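Local coordinates for protein endonuclease EndoMS (Thermococcus kodakarensis KOD1, PDB 5GKE) that binds double-stranded DNA as a mismatch restriction endonuclease, cleaving it with a magnesium-containing nuclease domain, at residues I146-F154 and V166-V176. The protein carries 1 engineered substitution. Sequence-based numbering, arbitrary orientation.
Sequences IEPGFKPLF and VLGRDSDGNIV
K151 and R169 form a hydrogen-bonded antiparallel pair, joined by K151 N to R169 O (2.9 Å) and by R169 N to K151 O. One step on, P152, which has no N-H to give, suits the non-hydrogen-bonded place opposite G168. Their CA atoms lie 4.2 Å apart, and a side chain on G168 would run into K151 O. A classic beta bulge follows: L153 N and F154 N both donate to L167 O, at 2.7 Å for L153 N, while L167 N returns a bond to F154 O.

Apolar contacts flank the strands. F150, with CG anti to its backbone N (chi1 171°), carries its ring inward; CE1 lies 3.8 Å from V176 CG1, and V166 CG1 meets the ring edge. Within its own segment, P152 N and I146 CG2 lie over opposite faces of the ring, near the rim. Alongside the bulge, F154 CD1 rests 3.9 Å from L167 CB, and L153 CD1 touches the aliphatic CG of R169.

The polar cluster centres on D170, the first residue of a type I turn that ends at G173. Its OD1 uses the syn lone pair to accept from N174 ND2 (2.9 Å), and OD2 takes N174 N, bracing the turn. The carboxylates of E147 and D170 are nearly coplanar, and R209 bridges to both, probably offsetting their like charges. With an alanine in place of D170, N174 would probably lose the acceptors of its ND2 and N, and R209 one of its two carboxylates.

The pair is a hairpin at the edge of the mixed sheet in the PDDEXK-type nuclease domain. Strand 175-180 continues the sheet beyond 163-169, followed by 208-214; helix 132-141 covers F150, P152 and V166 through I139 and F140.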
loop_
_atom_site.group_PDB
_atom_site.type_symbol
_atom_site.label_atom_id
_atom_site.label_comp_id
_atom_site.label_asym_id
_atom_site.label_seq_id
_atom_site.Cartn_x
_atom_site.Cartn_y
_atom_site.Cartn_z
ATOM N N ILE A 146 -4.426 20.662 -22.592
ATOM C CA ILE A 146 -3.790 19.627 -23.385
ATOM C C ILE A 146 -3.253 20.253 -24.670
ATOM O O ILE A 146 -2.044 20.250 -24.928
ATOM C CB ILE A 146 -4.778 18.485 -23.683
ATOM C CG1 ILE A 146 -5.244 17.853 -22.372
ATOM C CG2 ILE A 146 -4.148 17.435 -24.567
ATOM C CD1 ILE A 146 -4.106 17.308 -21.534
ATOM N N GLU A 147 -4.167 20.796 -25.464
ATOM C CA GLU A 147 -3.823 21.569 -26.650
ATOM C C GLU A 147 -5.112 22.109 -27.257
ATOM O O GLU A 147 -6.191 21.598 -26.958
ATOM C CB GLU A 147 -3.040 20.727 -27.658
ATOM C CG GLU A 147 -3.839 19.688 -28.413
ATOM C CD GLU A 147 -2.918 18.713 -29.117
ATOM O OE1 GLU A 147 -3.365 17.987 -30.025
ATOM O OE2 GLU A 147 -1.723 18.679 -28.753
ATOM N N PRO A 148 -5.014 23.165 -28.083
ATOM C CA PRO A 148 -6.229 23.763 -28.653
ATOM C C PRO A 148 -6.945 22.808 -29.597
ATOM O O PRO A 148 -6.296 22.055 -30.319
ATOM C CB PRO A 148 -5.700 24.986 -29.417
ATOM C CG PRO A 148 -4.351 25.256 -28.844
ATOM C CD PRO A 148 -3.806 23.911 -28.478
ATOM N N GLY A 149 -8.269 22.832 -29.578
ATOM C CA GLY A 149 -9.043 21.967 -30.443
ATOM C C GLY A 149 -9.056 20.534 -29.953
ATOM O O GLY A 149 -9.360 19.613 -30.715
ATOM N N PHE A 150 -8.713 20.341 -28.684
ATOM C CA PHE A 150 -8.819 19.018 -28.086
ATOM C C PHE A 150 -10.193 18.843 -27.469
ATOM O O PHE A 150 -10.615 19.632 -26.627
ATOM C CB PHE A 150 -7.739 18.769 -27.030
ATOM C CG PHE A 150 -7.960 17.505 -26.246
ATOM C CD1 PHE A 150 -7.834 16.264 -26.858
ATOM C CD2 PHE A 150 -8.328 17.553 -24.910
ATOM C CE1 PHE A 150 -8.057 15.092 -26.146
ATOM C CE2 PHE A 150 -8.556 16.382 -24.189
ATOM C CZ PHE A 150 -8.413 15.151 -24.809
ATOM N N LYS A 151 -10.892 17.806 -27.910
ATOM C CA LYS A 151 -12.232 17.532 -27.434
ATOM C C LYS A 151 -12.256 16.211 -26.675
ATOM O O LYS A 151 -12.196 15.137 -27.278
ATOM C CB LYS A 151 -13.208 17.510 -28.619
ATOM C CG LYS A 151 -14.682 17.548 -28.247
ATOM C CD LYS A 151 -15.521 18.090 -29.404
ATOM C CE LYS A 151 -17.019 18.115 -29.081
ATOM N NZ LYS A 151 -17.747 16.861 -29.464
ATOM N N PRO A 152 -12.340 16.292 -25.338
ATOM C CA PRO A 152 -12.463 15.119 -24.468
ATOM C C PRO A 152 -13.871 14.532 -24.496
ATOM O O PRO A 152 -14.839 15.291 -24.489
ATOM C CB PRO A 152 -12.127 15.676 -23.086
ATOM C CG PRO A 152 -12.530 17.098 -23.157
ATOM C CD PRO A 152 -12.260 17.544 -24.569
ATOM N N LEU A 153 -13.973 13.206 -24.488
ATOM C CA LEU A 153 -15.244 12.496 -24.682
ATOM C C LEU A 153 -15.533 11.542 -23.541
ATOM O O LEU A 153 -16.640 11.507 -23.032
ATOM C CB LEU A 153 -15.266 11.744 -26.009
ATOM C CG LEU A 153 -14.998 12.619 -27.232
ATOM C CD1 LEU A 153 -14.976 11.780 -28.493
ATOM C CD2 LEU A 153 -16.027 13.728 -27.330
ATOM N N PHE A 154 -14.587 10.665 -23.228
ATOM C CA PHE A 154 -14.816 9.702 -22.164
ATOM C C PHE A 154 -13.769 9.790 -21.059
ATOM O O PHE A 154 -12.626 10.172 -21.296
ATOM C CB PHE A 154 -14.837 8.271 -22.713
ATOM C CG PHE A 154 -15.628 8.102 -23.981
ATOM C CD1 PHE A 154 -15.067 8.407 -25.212
ATOM C CD2 PHE A 154 -16.914 7.589 -23.950
ATOM C CE1 PHE A 154 -15.788 8.233 -26.388
ATOM C CE2 PHE A 154 -17.641 7.411 -25.122
ATOM C CZ PHE A 154 -17.079 7.732 -26.341
ATOM N N VAL A 166 -8.624 9.212 -20.123
ATOM C CA VAL A 166 -9.424 10.133 -20.904
ATOM C C VAL A 166 -9.310 9.792 -22.400
ATOM O O VAL A 166 -8.231 9.483 -22.921
ATOM C CB VAL A 166 -9.000 11.586 -20.636
ATOM C CG1 VAL A 166 -9.728 12.551 -21.568
ATOM C CG2 VAL A 166 -9.262 11.937 -19.169
ATOM N N LEU A 167 -10.445 9.810 -23.082
ATOM C CA LEU A 167 -10.467 9.502 -24.498
ATOM C C LEU A 167 -11.167 10.636 -25.238
ATOM O O LEU A 167 -12.202 11.131 -24.791
ATOM C CB LEU A 167 -11.154 8.162 -24.733
ATOM C CG LEU A 167 -11.030 7.491 -26.101
ATOM C CD1 LEU A 167 -9.589 7.238 -26.462
ATOM C CD2 LEU A 167 -11.804 6.193 -26.079
ATOM N N GLY A 168 -10.601 11.048 -26.367
ATOM C CA GLY A 168 -11.116 12.192 -27.098
ATOM C C GLY A 168 -10.614 12.287 -28.526
ATOM O O GLY A 168 -10.118 11.300 -29.097
ATOM N N ARG A 169 -10.783 13.465 -29.119
ATOM C CA ARG A 169 -10.263 13.732 -30.458
ATOM C C ARG A 169 -9.455 15.021 -30.473
ATOM O O ARG A 169 -9.651 15.893 -29.624
ATOM C CB ARG A 169 -11.394 13.839 -31.489
ATOM C CG ARG A 169 -12.704 13.173 -31.109
ATOM C CD ARG A 169 -13.754 13.334 -32.211
ATOM N NE ARG A 169 -13.414 12.580 -33.424
ATOM C CZ ARG A 169 -12.888 13.108 -34.530
ATOM N NH1 ARG A 169 -12.633 14.411 -34.605
ATOM N NH2 ARG A 169 -12.620 12.334 -35.567
ATOM N N ASP A 170 -8.553 15.142 -31.440
ATOM C CA ASP A 170 -7.899 16.414 -31.684
ATOM C C ASP A 170 -8.542 17.126 -32.880
ATOM O O ASP A 170 -9.412 16.575 -33.563
ATOM C CB ASP A 170 -6.391 16.223 -31.908
ATOM C CG ASP A 170 -6.066 15.342 -33.118
ATOM O OD1 ASP A 170 -4.882 14.983 -33.286
ATOM O OD2 ASP A 170 -6.972 15.001 -33.905
ATOM N N SER A 171 -8.080 18.341 -33.147
ATOM C CA SER A 171 -8.675 19.188 -34.168
ATOM C C SER A 171 -8.330 18.727 -35.584
ATOM O O SER A 171 -8.829 19.272 -36.562
ATOM C CB SER A 171 -8.223 20.626 -33.965
ATOM O OG SER A 171 -6.810 20.698 -34.026
ATOM N N ASP A 172 -7.449 17.740 -35.690
ATOM C CA ASP A 172 -7.140 17.115 -36.970
ATOM C C ASP A 172 -7.939 15.834 -37.183
ATOM O O ASP A 172 -7.708 15.118 -38.158
ATOM C CB ASP A 172 -5.644 16.815 -37.076
ATOM C CG ASP A 172 -4.864 17.957 -37.696
ATOM O OD1 ASP A 172 -5.391 19.092 -37.721
ATOM O OD2 ASP A 172 -3.724 17.723 -38.156
ATOM N N GLY A 173 -8.843 15.527 -36.252
ATOM C CA GLY A 173 -9.700 14.351 -36.348
ATOM C C GLY A 173 -9.121 13.006 -35.897
ATOM O O GLY A 173 -9.734 11.958 -36.106
ATOM N N ASN A 174 -7.939 13.023 -35.290
ATOM C CA ASN A 174 -7.378 11.814 -34.697
ATOM C C ASN A 174 -8.053 11.468 -33.364
ATOM O O ASN A 174 -8.538 12.347 -32.658
ATOM C CB ASN A 174 -5.872 11.973 -34.473
ATOM C CG ASN A 174 -5.120 12.323 -35.745
ATOM O OD1 ASN A 174 -5.006 11.497 -36.652
ATOM N ND2 ASN A 174 -4.571 13.541 -35.804
ATOM N N ILE A 175 -8.096 10.183 -33.035
ATOM C CA ILE A 175 -8.444 9.748 -31.692
ATOM C C ILE A 175 -7.271 10.038 -30.732
ATOM O O ILE A 175 -6.105 9.788 -31.068
ATOM C CB ILE A 175 -8.764 8.240 -31.647
ATOM C CG1 ILE A 175 -9.853 7.870 -32.655
ATOM C CG2 ILE A 175 -9.166 7.818 -30.246
ATOM C CD1 ILE A 175 -11.079 8.660 -32.487
ATOM N N VAL A 176 -7.572 10.560 -29.543
ATOM C CA VAL A 176 -6.534 10.803 -28.539
ATOM C C VAL A 176 -6.779 9.986 -27.267
ATOM O O VAL A 176 -7.860 10.045 -26.677
ATOM C CB VAL A 176 -6.437 12.299 -28.174
ATOM C CG1 VAL A 176 -5.409 12.516 -27.077
ATOM C CG2 VAL A 176 -6.086 13.125 -29.405
#